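Local coordinates for Blr3880 protein (Bradyrhizobium japonicum, PDB 2OOD), which probably catalyses the zinc-dependent hydrolytic deamination of guanine to xanthine and ammonia, a step in purine degradation, at residues Tyr104-Ile108 against Asn170-Phe175; Ala126-Thr132 against Arg332-Ile336; Leu277-Phe282 against Phe307-Ala312; Gln418-Gln422 against Met440-Val444. One frame throughout, in Å; residues are numbered along the deposited sequence.

Interaction 1: residues Tyr104-Ile108 against Asn170-Phe175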
loop_
_atom_site.group_PDB
_atom_site.type_symbol
_atom_site.label_atom_id
_atom_site.label_comp_id
_atom_site.label_asym_id
_atom_site.label_seq_id
_atom_site.Cartn_x
_atom_site.Cartn_y
_atom_site.Cartn_z
ATOM N N TYR A 104 18.916 1.633 -15.138
ATOM C CA TYR A 104 20.246 1.396 -15.680
ATOM C C TYR A 104 21.297 2.394 -15.187
ATOM O O TYR A 104 22.411 2.001 -14.836
ATOM C CB TYR A 104 20.181 1.360 -17.211
ATOM C CG TYR A 104 19.327 0.219 -17.744
ATOM C CD1 TYR A 104 18.411 0.424 -18.773
ATOM C CD2 TYR A 104 19.444 -1.070 -17.224
ATOM C CE1 TYR A 104 17.635 -0.625 -19.272
ATOM C CE2 TYR A 104 18.670 -2.130 -17.713
ATOM C CZ TYR A 104 17.766 -1.904 -18.739
ATOM O OH TYR A 104 16.999 -2.956 -19.236
ATOM N N PRO A 105 20.972 3.694 -15.151
ATOM C CA PRO A 105 22.005 4.613 -14.668
ATOM C C PRO A 105 22.485 4.327 -13.241
ATOM O O PRO A 105 23.582 4.735 -12.867
ATOM C CB PRO A 105 21.358 5.996 -14.823
ATOM C CG PRO A 105 19.890 5.715 -14.898
ATOM C CD PRO A 105 19.815 4.430 -15.681
ATOM N N GLU A 106 21.678 3.614 -12.456
ATOM C CA GLU A 106 22.039 3.278 -11.072
ATOM C C GLU A 106 22.730 1.926 -10.976
ATOM O O GLU A 106 23.712 1.776 -10.259
ATOM C CB GLU A 106 20.785 3.268 -10.191
ATOM C CG GLU A 106 20.958 2.694 -8.787
ATOM C CD GLU A 106 21.789 3.573 -7.864
ATOM O OE1 GLU A 106 21.887 4.796 -8.120
ATOM O OE2 GLU A 106 22.330 3.037 -6.867
ATOM N N GLU A 107 22.212 0.943 -11.703
ATOM C CA GLU A 107 22.781 -0.398 -11.690
ATOM C C GLU A 107 24.198 -0.438 -12.241
ATOM O O GLU A 107 24.989 -1.323 -11.902
ATOM C CB GLU A 107 21.892 -1.355 -12.484
ATOM C CG GLU A 107 20.575 -1.641 -11.800
ATOM C CD GLU A 107 19.862 -2.836 -12.374
ATOM O OE1 GLU A 107 20.543 -3.790 -12.804
ATOM O OE2 GLU A 107 18.619 -2.834 -12.379
ATOM N N ILE A 108 24.525 0.530 -13.088
ATOM C CA ILE A 108 25.847 0.581 -13.684
ATOM C C ILE A 108 26.921 0.933 -12.643
ATOM O O ILE A 108 28.099 0.621 -12.831
ATOM C CB ILE A 108 25.861 1.594 -14.861
ATOM C CG1 ILE A 108 27.137 1.419 -15.681
ATOM C CG2 ILE A 108 25.744 3.013 -14.331
ATOM C CD1 ILE A 108 27.133 2.193 -16.990
ATOM N N ASN A 170 18.441 -3.754 -26.130
ATOM C CA ASN A 170 17.628 -2.721 -25.506
ATOM C C ASN A 170 18.109 -2.118 -24.184
ATOM O O ASN A 170 17.302 -1.861 -23.285
ATOM C CB ASN A 170 16.198 -3.251 -25.335
ATOM C CG ASN A 170 15.507 -3.511 -26.670
ATOM O OD1 ASN A 170 15.482 -2.638 -27.539
ATOM N ND2 ASN A 170 14.936 -4.706 -26.834
ATOM N N ALA A 171 19.411 -1.876 -24.071
ATOM C CA ALA A 171 19.979 -1.269 -22.867
ATOM C C ALA A 171 21.255 -0.533 -23.258
ATOM O O ALA A 171 21.857 -0.839 -24.282
ATOM C CB ALA A 171 20.286 -2.335 -21.829
ATOM N N PRO A 172 21.688 0.449 -22.447
ATOM C CA PRO A 172 22.911 1.196 -22.772
ATOM C C PRO A 172 24.071 0.276 -23.166
ATOM O O PRO A 172 24.173 -0.861 -22.687
ATOM C CB PRO A 172 23.188 1.972 -21.488
ATOM C CG PRO A 172 21.810 2.241 -20.966
ATOM C CD PRO A 172 21.124 0.901 -21.163
ATOM N N ALA A 173 24.941 0.766 -24.042
ATOM C CA ALA A 173 26.075 -0.028 -24.502
ATOM C C ALA A 173 27.067 -0.317 -23.377
ATOM O O ALA A 173 27.646 -1.411 -23.316
ATOM C CB ALA A 173 26.779 0.687 -25.651
ATOM N N GLU A 174 27.265 0.656 -22.487
ATOM C CA GLU A 174 28.198 0.471 -21.377
ATOM C C GLU A 174 27.649 -0.478 -20.317
ATOM O O GLU A 174 28.394 -0.946 -19.447
ATOM C CB GLU A 174 28.556 1.814 -20.719
ATOM C CG GLU A 174 27.375 2.588 -20.164
ATOM C CD GLU A 174 26.724 3.500 -21.212
ATOM O OE1 GLU A 174 26.722 3.129 -22.425
ATOM O OE2 GLU A 174 26.210 4.579 -20.807
ATOM N N PHE A 175 26.350 -0.765 -20.390
ATOM C CA PHE A 175 25.720 -1.663 -19.430
ATOM C C PHE A 175 25.538 -3.089 -19.938
ATOM O O PHE A 175 25.610 -4.032 -19.161
ATOM C CB PHE A 175 24.355 -1.124 -18.993
ATOM C CG PHE A 175 23.706 -1.943 -17.907
ATOM C CD1 PHE A 175 24.214 -1.930 -16.609
ATOM C CD2 PHE A 175 22.607 -2.754 -18.185
ATOM C CE1 PHE A 175 23.636 -2.721 -15.597
ATOM C CE2 PHE A 175 22.020 -3.552 -17.176
ATOM C CZ PHE A 175 22.539 -3.532 -15.886
HETATM O O HOH W 1 15.458 -2.287 -21.336
#
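Ile108 and Phe175 bring the two backbones closest, with 6.2 Å between their CA atoms. Residues 104-107 belong to helix 95-107, while 170-175 run through the loop that links strand 160-166 to helix 179-193. Both belong to the amidohydrolase TIM barrel, and the contact lies beside the active site: the side chain of Tyr104 is about 5 Å from the bound guanine. Ala171, Pro172 and Phe175 suit this place because they offer apolar surface to the Tyr104 ring, which turns into the loop. Ala171 CB sits over one face, 4.2 Å from the centroid of the Tyr104 ring, and Pro172 CD approaches Tyr104 CD1 to 3.6 Å. The rings of Tyr104 and Phe175 meet obliquely, their planes at 41° and their centroids 5.1 Å apart. Phe175 has its CG opposite its own backbone N (chi1 -175°), which sends the ring toward the helix. There it reaches the aliphatic part of Glu107, with Phe175 CE1 3.8 Å from Glu107 CB. The carboxylate of Glu107 has its polar partners elsewhere, in Gln84 and Arg206. Farther out, the extended chain of Ile108 lays its CD1 on the CG methylene of Glu174. At the other end, a water joins the Tyr104 hydroxyl to the loop backbone: it lies 2.7 Å from Tyr104 OH, at the ring edge and in its plane, and donates to Asn170 O.

Interaction 2: residues Ala126-Thr132 against Arg332-Ile336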
loop_
_atom_site.group_PDB
_atom_site.type_symbol
_atom_site.label_atom_id
_atom_site.label_comp_id
_atom_site.label_asym_id
_atom_site.label_seq_id
_atom_site.Cartn_x
_atom_site.Cartn_y
_atom_site.Cartn_z
ATOM N N ALA A 126 18.159 -4.101 4.945
ATOM C CA ALA A 126 16.761 -3.773 4.698
ATOM C C ALA A 126 15.898 -5.030 4.695
ATOM O O ALA A 126 14.786 -5.025 5.218
ATOM C CB ALA A 126 16.624 -3.047 3.379
ATOM N N LEU A 127 16.415 -6.102 4.106
ATOM C CA LEU A 127 15.694 -7.362 4.045
ATOM C C LEU A 127 15.469 -7.980 5.419
ATOM O O LEU A 127 14.401 -8.520 5.694
ATOM C CB LEU A 127 16.439 -8.366 3.164
ATOM C CG LEU A 127 16.280 -8.212 1.652
ATOM C CD1 LEU A 127 17.084 -9.287 0.945
ATOM C CD2 LEU A 127 14.811 -8.316 1.284
ATOM N N LEU A 128 16.477 -7.907 6.279
ATOM C CA LEU A 128 16.371 -8.476 7.614
ATOM C C LEU A 128 15.433 -7.667 8.501
ATOM O O LEU A 128 14.646 -8.228 9.265
ATOM C CB LEU A 128 17.758 -8.572 8.257
ATOM C CG LEU A 128 18.713 -9.582 7.617
ATOM C CD1 LEU A 128 20.083 -9.421 8.236
ATOM C CD2 LEU A 128 18.202 -11.000 7.807
ATOM N N ALA A 129 15.521 -6.346 8.402
ATOM C CA ALA A 129 14.672 -5.474 9.194
ATOM C C ALA A 129 13.247 -5.593 8.690
ATOM O O ALA A 129 12.313 -5.123 9.334
ATOM C CB ALA A 129 15.144 -4.043 9.075
ATOM N N ALA A 130 13.082 -6.234 7.536
ATOM C CA ALA A 130 11.765 -6.400 6.934
ATOM C C ALA A 130 11.162 -7.783 7.159
ATOM O O ALA A 130 9.989 -7.996 6.877
ATOM C CB ALA A 130 11.835 -6.099 5.445
ATOM N N GLY A 131 11.959 -8.718 7.659
ATOM C CA GLY A 131 11.449 -10.053 7.912
ATOM C C GLY A 131 11.859 -11.099 6.893
ATOM O O GLY A 131 11.558 -12.281 7.064
ATOM N N THR A 132 12.544 -10.675 5.834
ATOM C CA THR A 132 12.988 -11.587 4.780
ATOM C C THR A 132 14.333 -12.199 5.114
ATOM O O THR A 132 15.306 -11.484 5.312
ATOM C CB THR A 132 13.128 -10.872 3.417
ATOM O OG1 THR A 132 11.852 -10.377 2.996
ATOM C CG2 THR A 132 13.650 -11.831 2.365
ATOM N N ARG A 332 8.299 -1.373 -1.685
ATOM C CA ARG A 332 8.406 -1.895 -0.322
ATOM C C ARG A 332 9.365 -3.078 -0.227
ATOM O O ARG A 332 9.363 -3.960 -1.085
ATOM C CB ARG A 332 7.032 -2.346 0.171
ATOM C CG ARG A 332 5.927 -1.325 -0.002
ATOM C CD ARG A 332 6.130 -0.122 0.893
ATOM N NE ARG A 332 5.111 0.889 0.647
ATOM C CZ ARG A 332 5.091 2.085 1.220
ATOM N NH1 ARG A 332 6.040 2.427 2.084
ATOM N NH2 ARG A 332 4.127 2.945 0.917
ATOM N N PHE A 333 10.168 -3.106 0.836
ATOM C CA PHE A 333 11.129 -4.188 1.046
ATOM C C PHE A 333 10.539 -5.364 1.813
ATOM O O PHE A 333 11.058 -6.474 1.750
ATOM C CB PHE A 333 12.351 -3.685 1.817
ATOM C CG PHE A 333 13.573 -3.478 0.969
ATOM C CD1 PHE A 333 13.808 -2.260 0.340
ATOM C CD2 PHE A 333 14.494 -4.503 0.799
ATOM C CE1 PHE A 333 14.945 -2.072 -0.443
ATOM C CE2 PHE A 333 15.631 -4.322 0.016
ATOM C CZ PHE A 333 15.854 -3.109 -0.602
ATOM N N SER A 334 9.458 -5.125 2.541
ATOM C CA SER A 334 8.848 -6.177 3.340
ATOM C C SER A 334 7.781 -7.022 2.654
ATOM O O SER A 334 6.966 -6.510 1.891
ATOM C CB SER A 334 8.254 -5.571 4.605
ATOM O OG SER A 334 7.780 -6.592 5.459
HETATM N N MSE A 335 7.783 -8.321 2.941
HETATM C CA MSE A 335 6.790 -9.225 2.380
HETATM C C MSE A 335 5.430 -8.940 3.012
HETATM O O MSE A 335 4.392 -9.342 2.487
HETATM C CB MSE A 335 7.175 -10.680 2.631
HETATM C CG MSE A 335 8.404 -11.121 1.874
HETATM SE SE MSE A 335 8.279 -10.698 -0.026
HETATM C CE MSE A 335 6.841 -11.930 -0.509
ATOM N N ILE A 336 5.437 -8.247 4.144
ATOM C CA ILE A 336 4.200 -7.894 4.815
ATOM C C ILE A 336 3.506 -6.825 3.976
ATOM O O ILE A 336 2.286 -6.836 3.831
ATOM C CB ILE A 336 4.479 -7.351 6.228
ATOM C CG1 ILE A 336 5.095 -8.452 7.081
ATOM C CG2 ILE A 336 3.204 -6.862 6.877
ATOM C CD1 ILE A 336 5.490 -7.979 8.443
HETATM O O HOH W 2 9.606 -9.409 4.521
HETATM O O HOH W 3 11.584 -9.142 0.873
#
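This is a buried junction between two helix ends in the amidohydrolase barrel domain, about 11 Å from the centre of the chain: Ala130, at the C-terminal end of helix 113-129, meets Ser334, the N-cap of helix 335-352, with CA atoms 4.6 Å apart. Gly131 ends the first helix in a Schellman motif; at its positive phi (104°) a CB would jam against the carbonyl O of Ala130, which calls for glycine. Ser334 OG lies opposite its backbone N (chi1 -174°), where it does two jobs. Ser334 OG donates to Ala130 O at 3.0 Å, in the carbonyl plane and on a lone pair, and it accepts from Ile336 N in a capping bond. With an alanine here, Ile336 N would probably lose its cap and Ala130 O its direct donor. One water accepts from Met335 N and donates to both Ala130 O and Thr132 OG1; a second accepts from Thr132 OG1 and donates to Phe333 O. Elsewhere, Ala126 CB sits over a face of the Phe333 ring, 3.7 Å from its centroid, while Leu127 CD2 comes to the edge. The junction borders strand 70-81, where Phe75 bonds the Gly131 backbone, and the second subunit, whose Ala417 packs on Phe333.

Interaction 3: residues Leu277-Phe282 against Phe307-Ala312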
loop_
_atom_site.group_PDB
_atom_site.type_symbol
_atom_site.label_atom_id
_atom_site.label_comp_id
_atom_site.label_asym_id
_atom_site.label_seq_id
_atom_site.Cartn_x
_atom_site.Cartn_y
_atom_site.Cartn_z
ATOM N N LEU A 277 0.086 -13.411 -18.886
ATOM C CA LEU A 277 0.187 -14.795 -19.331
ATOM C C LEU A 277 -1.199 -15.324 -19.681
ATOM O O LEU A 277 -2.180 -14.991 -19.016
ATOM C CB LEU A 277 0.770 -15.677 -18.221
ATOM C CG LEU A 277 2.201 -15.524 -17.707
ATOM C CD1 LEU A 277 2.321 -16.244 -16.385
ATOM C CD2 LEU A 277 3.191 -16.083 -18.706
ATOM N N SER A 278 -1.271 -16.162 -20.712
ATOM C CA SER A 278 -2.534 -16.759 -21.145
ATOM C C SER A 278 -2.803 -18.006 -20.308
ATOM O O SER A 278 -1.902 -18.505 -19.638
ATOM C CB SER A 278 -2.437 -17.165 -22.609
ATOM O OG SER A 278 -1.406 -18.124 -22.794
ATOM N N ASN A 279 -4.030 -18.514 -20.346
ATOM C CA ASN A 279 -4.356 -19.715 -19.589
ATOM C C ASN A 279 -3.517 -20.865 -20.108
ATOM O O ASN A 279 -3.154 -21.771 -19.360
ATOM C CB ASN A 279 -5.833 -20.063 -19.727
ATOM C CG ASN A 279 -6.721 -18.995 -19.161
ATOM O OD1 ASN A 279 -7.926 -19.180 -19.005
ATOM N ND2 ASN A 279 -6.125 -17.853 -18.854
ATOM N N ASN A 280 -3.211 -20.819 -21.398
ATOM C CA ASN A 280 -2.399 -21.845 -22.024
ATOM C C ASN A 280 -1.000 -21.797 -21.412
ATOM O O ASN A 280 -0.434 -22.830 -21.049
ATOM C CB ASN A 280 -2.325 -21.606 -23.537
ATOM C CG ASN A 280 -1.452 -22.623 -24.242
ATOM O OD1 ASN A 280 -1.592 -23.827 -24.029
ATOM N ND2 ASN A 280 -0.549 -22.147 -25.091
ATOM N N GLU A 281 -0.449 -20.593 -21.294
ATOM C CA GLU A 281 0.877 -20.432 -20.715
ATOM C C GLU A 281 0.885 -20.920 -19.267
ATOM O O GLU A 281 1.841 -21.554 -18.831
ATOM C CB GLU A 281 1.330 -18.968 -20.811
ATOM C CG GLU A 281 1.751 -18.567 -22.224
ATOM C CD GLU A 281 2.088 -17.091 -22.350
ATOM O OE1 GLU A 281 1.196 -16.256 -22.085
ATOM O OE2 GLU A 281 3.241 -16.766 -22.718
ATOM N N PHE A 282 -0.181 -20.643 -18.524
ATOM C CA PHE A 282 -0.247 -21.103 -17.146
ATOM C C PHE A 282 -0.256 -22.626 -17.136
ATOM O O PHE A 282 0.508 -23.246 -16.399
ATOM C CB PHE A 282 -1.505 -20.580 -16.444
ATOM C CG PHE A 282 -1.335 -19.226 -15.808
ATOM C CD1 PHE A 282 -0.346 -19.004 -14.860
ATOM C CD2 PHE A 282 -2.193 -18.181 -16.120
ATOM C CE1 PHE A 282 -0.215 -17.758 -14.230
ATOM C CE2 PHE A 282 -2.066 -16.933 -15.492
ATOM C CZ PHE A 282 -1.075 -16.731 -14.546
ATOM N N PHE A 307 -2.358 -9.172 -11.576
ATOM C CA PHE A 307 -1.976 -10.564 -11.759
ATOM C C PHE A 307 -3.189 -11.433 -11.458
ATOM O O PHE A 307 -3.849 -11.252 -10.444
ATOM C CB PHE A 307 -0.837 -10.913 -10.802
ATOM C CG PHE A 307 -0.444 -12.359 -10.824
ATOM C CD1 PHE A 307 0.260 -12.889 -11.894
ATOM C CD2 PHE A 307 -0.789 -13.200 -9.774
ATOM C CE1 PHE A 307 0.612 -14.237 -11.916
ATOM C CE2 PHE A 307 -0.440 -14.550 -9.790
ATOM C CZ PHE A 307 0.260 -15.065 -10.864
ATOM N N ARG A 308 -3.474 -12.387 -12.335
ATOM C CA ARG A 308 -4.624 -13.264 -12.152
ATOM C C ARG A 308 -4.335 -14.380 -11.148
ATOM O O ARG A 308 -4.120 -15.535 -11.505
ATOM C CB ARG A 308 -5.050 -13.835 -13.508
ATOM C CG ARG A 308 -5.494 -12.763 -14.502
ATOM C CD ARG A 308 -5.359 -13.235 -15.936
ATOM N NE ARG A 308 -6.194 -14.394 -16.206
ATOM C CZ ARG A 308 -5.915 -15.326 -17.112
ATOM N NH1 ARG A 308 -4.816 -15.249 -17.840
ATOM N NH2 ARG A 308 -6.750 -16.335 -17.289
ATOM N N LEU A 309 -4.343 -14.006 -9.877
ATOM C CA LEU A 309 -4.077 -14.929 -8.789
ATOM C C LEU A 309 -4.989 -16.153 -8.810
ATOM O O LEU A 309 -4.533 -17.276 -8.585
ATOM C CB LEU A 309 -4.215 -14.188 -7.457
ATOM C CG LEU A 309 -3.975 -14.968 -6.165
ATOM C CD1 LEU A 309 -2.597 -15.615 -6.198
ATOM C CD2 LEU A 309 -4.113 -14.025 -4.985
ATOM N N GLY A 310 -6.273 -15.934 -9.075
ATOM C CA GLY A 310 -7.218 -17.036 -9.111
ATOM C C GLY A 310 -6.961 -18.078 -10.191
ATOM O O GLY A 310 -7.375 -19.231 -10.051
ATOM N N ARG A 311 -6.282 -17.683 -11.264
ATOM C CA ARG A 311 -5.993 -18.599 -12.364
ATOM C C ARG A 311 -4.772 -19.459 -12.063
ATOM O O ARG A 311 -4.767 -20.659 -12.339
ATOM C CB ARG A 311 -5.755 -17.820 -13.665
ATOM C CG ARG A 311 -5.699 -18.674 -14.931
ATOM C CD ARG A 311 -7.066 -18.762 -15.609
ATOM N NE ARG A 311 -8.037 -19.511 -14.820
ATOM C CZ ARG A 311 -8.001 -20.831 -14.656
ATOM N NH1 ARG A 311 -7.038 -21.548 -15.238
ATOM N NH2 ARG A 311 -8.916 -21.433 -13.895
ATOM N N ALA A 312 -3.739 -18.843 -11.499
ATOM C CA ALA A 312 -2.520 -19.561 -11.165
ATOM C C ALA A 312 -2.771 -20.606 -10.079
ATOM O O ALA A 312 -2.059 -21.605 -10.000
ATOM C CB ALA A 312 -1.455 -18.580 -10.710
HETATM O O HOH W 4 -4.710 -21.772 -16.647
#
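The Phe282 ring has neighbours on both faces and at its edge. Ala312 CA lies 4.2 Å above one face and Leu277 CB 4.1 Å above the opposite one, neither centred on the ring. In the ring plane, Phe307 CE1 and Arg308 NH1 come to the edge, both 4.0 Å from their nearest ring atoms, Phe282 CZ and Phe282 CE2 respectively. A phenylalanine suits this slot because it offers two broad apolar faces between the helix ends. The guanidinium of Arg308, in turn, has Phe282 CE2 over one of its faces, the two planes 70° apart, while Leu277 O lies at its edge, 2.9 Å from Arg308 NH1. Arg311 contributes its aliphatic part: with CG opposite the backbone N (chi1 -169°), Arg311 CG approaches Phe282 CD2 to 3.7 Å. The charged end goes elsewhere, to salt bridges with Glu366 and Asp314. Its NH1 also donates to a water that donates to Asn279 O, so solvent bridges the two helices. At the start of helix 279-288, Ser278 and Glu281 form a capping box: Glu281 N gives its hydrogen to Ser278 OG, and Ser278 N bonds Glu281 OE1 on the lone pair away from the other oxygen. Phe307 continues the apolar layer by stacking on Phe294 of strand 291-294. Such packing between the segments that follow successive parallel strands, here 269-272 and 291-294, belongs to the outer layer of the amidohydrolase TIM barrel.

Interaction 4: residues Gln418-Gln422 against Met440-Val444; sequences QPWHQ and MLFAV
Gln418, at the start of the short helix 418-422, reaches across to Ala443 of helix 434-447. The two helical segments form an antiparallel pair, their directions 157° apart and their axes 10.6 Å from each other at closest approach. Bending at chi2 (-68°) brings the Gln418 amide to the other helix, with Gln418 NE2 3.2 Å from Ala443 O; this NE2 also makes a weak hydrogen bond to Gly413 O. Trp420 lies on a different side of its helix and meets Arg86 and Arg122 of the second subunit through cation-pi contacts. His421 follows, its ring turned edge-on to the methyl of Ala443. An alanine suits that position, since its small side chain lets His421 and two long glutamines converge on the same spot. Gln422 NE2 donates to Met440 O at 3.0 Å, nearly straight (162°), on a lone pair in the carbonyl plane. Met440 O also accepts from Val444 N in its own helix, and Gln422 NE2 has a further acceptor in Pro411 O, so the amide ties both helices to a nearby loop. A leucine in place of Gln422 would probably leave Pro411 O without this donor and Met440 O without its donor from the other helix. Selenomethionine at Met440 flanks the amide, its CB 3.4 Å from Gln422 OE1.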
loop_
_atom_site.group_PDB
_atom_site.type_symbol
_atom_site.label_atom_id
_atom_site.label_comp_id
_atom_site.label_asym_id
_atom_site.label_seq_id
_atom_site.Cartn_x
_atom_site.Cartn_y
_atom_site.Cartn_z
ATOM N N GLN A 418 -3.533 0.044 15.280
ATOM C CA GLN A 418 -3.330 -1.395 15.446
ATOM C C GLN A 418 -3.756 -2.093 16.722
ATOM O O GLN A 418 -4.582 -3.004 16.692
ATOM C CB GLN A 418 -1.867 -1.769 15.216
ATOM C CG GLN A 418 -1.569 -2.417 13.893
ATOM C CD GLN A 418 -2.171 -3.801 13.736
ATOM O OE1 GLN A 418 -3.358 -4.022 13.991
ATOM N NE2 GLN A 418 -1.351 -4.740 13.289
ATOM N N PRO A 419 -3.182 -1.690 17.867
ATOM C CA PRO A 419 -3.523 -2.328 19.129
ATOM C C PRO A 419 -4.950 -2.284 19.633
ATOM O O PRO A 419 -5.322 -3.171 20.377
ATOM C CB PRO A 419 -2.521 -1.706 20.103
ATOM C CG PRO A 419 -2.372 -0.274 19.592
ATOM C CD PRO A 419 -2.362 -0.481 18.096
ATOM N N TRP A 420 -5.747 -1.279 19.268
ATOM C CA TRP A 420 -7.139 -1.249 19.727
ATOM C C TRP A 420 -7.931 -2.142 18.808
ATOM O O TRP A 420 -8.981 -2.669 19.173
ATOM C CB TRP A 420 -7.725 0.162 19.720
ATOM C CG TRP A 420 -9.004 0.213 20.490
ATOM C CD1 TRP A 420 -9.255 -0.395 21.682
ATOM C CD2 TRP A 420 -10.208 0.902 20.132
ATOM N NE1 TRP A 420 -10.537 -0.134 22.091
ATOM C CE2 TRP A 420 -11.145 0.660 21.159
ATOM C CE3 TRP A 420 -10.588 1.701 19.049
ATOM C CZ2 TRP A 420 -12.438 1.190 21.131
ATOM C CZ3 TRP A 420 -11.878 2.229 19.027
ATOM C CH2 TRP A 420 -12.783 1.969 20.061
ATOM N N HIS A 421 -7.404 -2.304 17.600
ATOM C CA HIS A 421 -8.013 -3.152 16.588
ATOM C C HIS A 421 -7.754 -4.620 16.920
ATOM O O HIS A 421 -8.651 -5.468 16.865
ATOM C CB HIS A 421 -7.433 -2.818 15.211
ATOM C CG HIS A 421 -7.803 -3.806 14.150
ATOM N ND1 HIS A 421 -6.873 -4.603 13.515
ATOM C CD2 HIS A 421 -9.008 -4.159 13.643
ATOM C CE1 HIS A 421 -7.489 -5.406 12.667
ATOM N NE2 HIS A 421 -8.784 -5.156 12.725
ATOM N N GLN A 422 -6.505 -4.911 17.258
ATOM C CA GLN A 422 -6.097 -6.262 17.602
ATOM C C GLN A 422 -6.737 -6.729 18.912
ATOM O O GLN A 422 -6.977 -7.925 19.093
ATOM C CB GLN A 422 -4.569 -6.326 17.710
ATOM C CG GLN A 422 -3.847 -6.196 16.379
ATOM C CD GLN A 422 -3.780 -7.509 15.617
ATOM O OE1 GLN A 422 -4.730 -8.290 15.617
ATOM N NE2 GLN A 422 -2.661 -7.749 14.950
HETATM N N MSE A 440 -5.054 -12.308 13.863
HETATM C CA MSE A 440 -4.120 -11.215 14.159
HETATM C C MSE A 440 -3.081 -11.048 13.053
HETATM O O MSE A 440 -2.546 -9.958 12.853
HETATM C CB MSE A 440 -3.389 -11.465 15.478
HETATM C CG MSE A 440 -4.298 -11.742 16.640
HETATM SE SE MSE A 440 -3.329 -11.783 18.331
HETATM C CE MSE A 440 -4.783 -11.225 19.499
ATOM N N LEU A 441 -2.784 -12.142 12.357
ATOM C CA LEU A 441 -1.826 -12.113 11.263
ATOM C C LEU A 441 -2.424 -11.331 10.097
ATOM O O LEU A 441 -1.704 -10.681 9.343
ATOM C CB LEU A 441 -1.461 -13.534 10.824
ATOM C CG LEU A 441 -0.535 -14.327 11.749
ATOM C CD1 LEU A 441 -0.382 -15.736 11.224
ATOM C CD2 LEU A 441 0.819 -13.649 11.841
ATOM N N PHE A 442 -3.742 -11.387 9.946
ATOM C CA PHE A 442 -4.368 -10.635 8.877
ATOM C C PHE A 442 -4.269 -9.153 9.223
ATOM O O PHE A 442 -4.196 -8.304 8.339
ATOM C CB PHE A 442 -5.839 -11.010 8.704
ATOM C CG PHE A 442 -6.456 -10.442 7.453
ATOM C CD1 PHE A 442 -6.113 -10.950 6.196
ATOM C CD2 PHE A 442 -7.328 -9.360 7.514
ATOM C CE1 PHE A 442 -6.631 -10.381 5.024
ATOM C CE2 PHE A 442 -7.845 -8.790 6.340
ATOM C CZ PHE A 442 -7.492 -9.304 5.104
ATOM N N ALA A 443 -4.281 -8.840 10.513
ATOM C CA ALA A 443 -4.170 -7.456 10.941
ATOM C C ALA A 443 -2.726 -6.993 10.741
ATOM O O ALA A 443 -2.476 -5.815 10.511
ATOM C CB ALA A 443 -4.571 -7.323 12.392
ATOM N N VAL A 444 -1.774 -7.918 10.840
ATOM C CA VAL A 444 -0.375 -7.575 10.630
ATOM C C VAL A 444 -0.224 -7.147 9.176
ATOM O O VAL A 444 0.368 -6.112 8.880
ATOM C CB VAL A 444 0.547 -8.774 10.894
ATOM C CG1 VAL A 444 1.900 -8.535 10.270
ATOM C CG2 VAL A 444 0.700 -8.984 12.381
#

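In the fold
Interaction 2 is buried nearest the middle of the chain and interaction 4 is buried too, though far from the centre; interactions 1 and 3 are only partly buried. Interactions 2 and 4 touch, Ile336 CG2 lying 3.6 Å from Val444 O, and both border the second subunit. Interactions 1 and 2 use successive helices, 95-107 and 113-129, but their nearest atoms are about 11 Å apart. Chemistry follows place. Beside the guanine pocket, interaction 1 relies on rings and one water, whereas interaction 2 satisfies buried helix ends with a serine and two waters. Interaction 3 sets a phenylalanine between apolar groups, with two arginine chains at its side, and interaction 4 relies on glutamine amides meeting helix carbonyls.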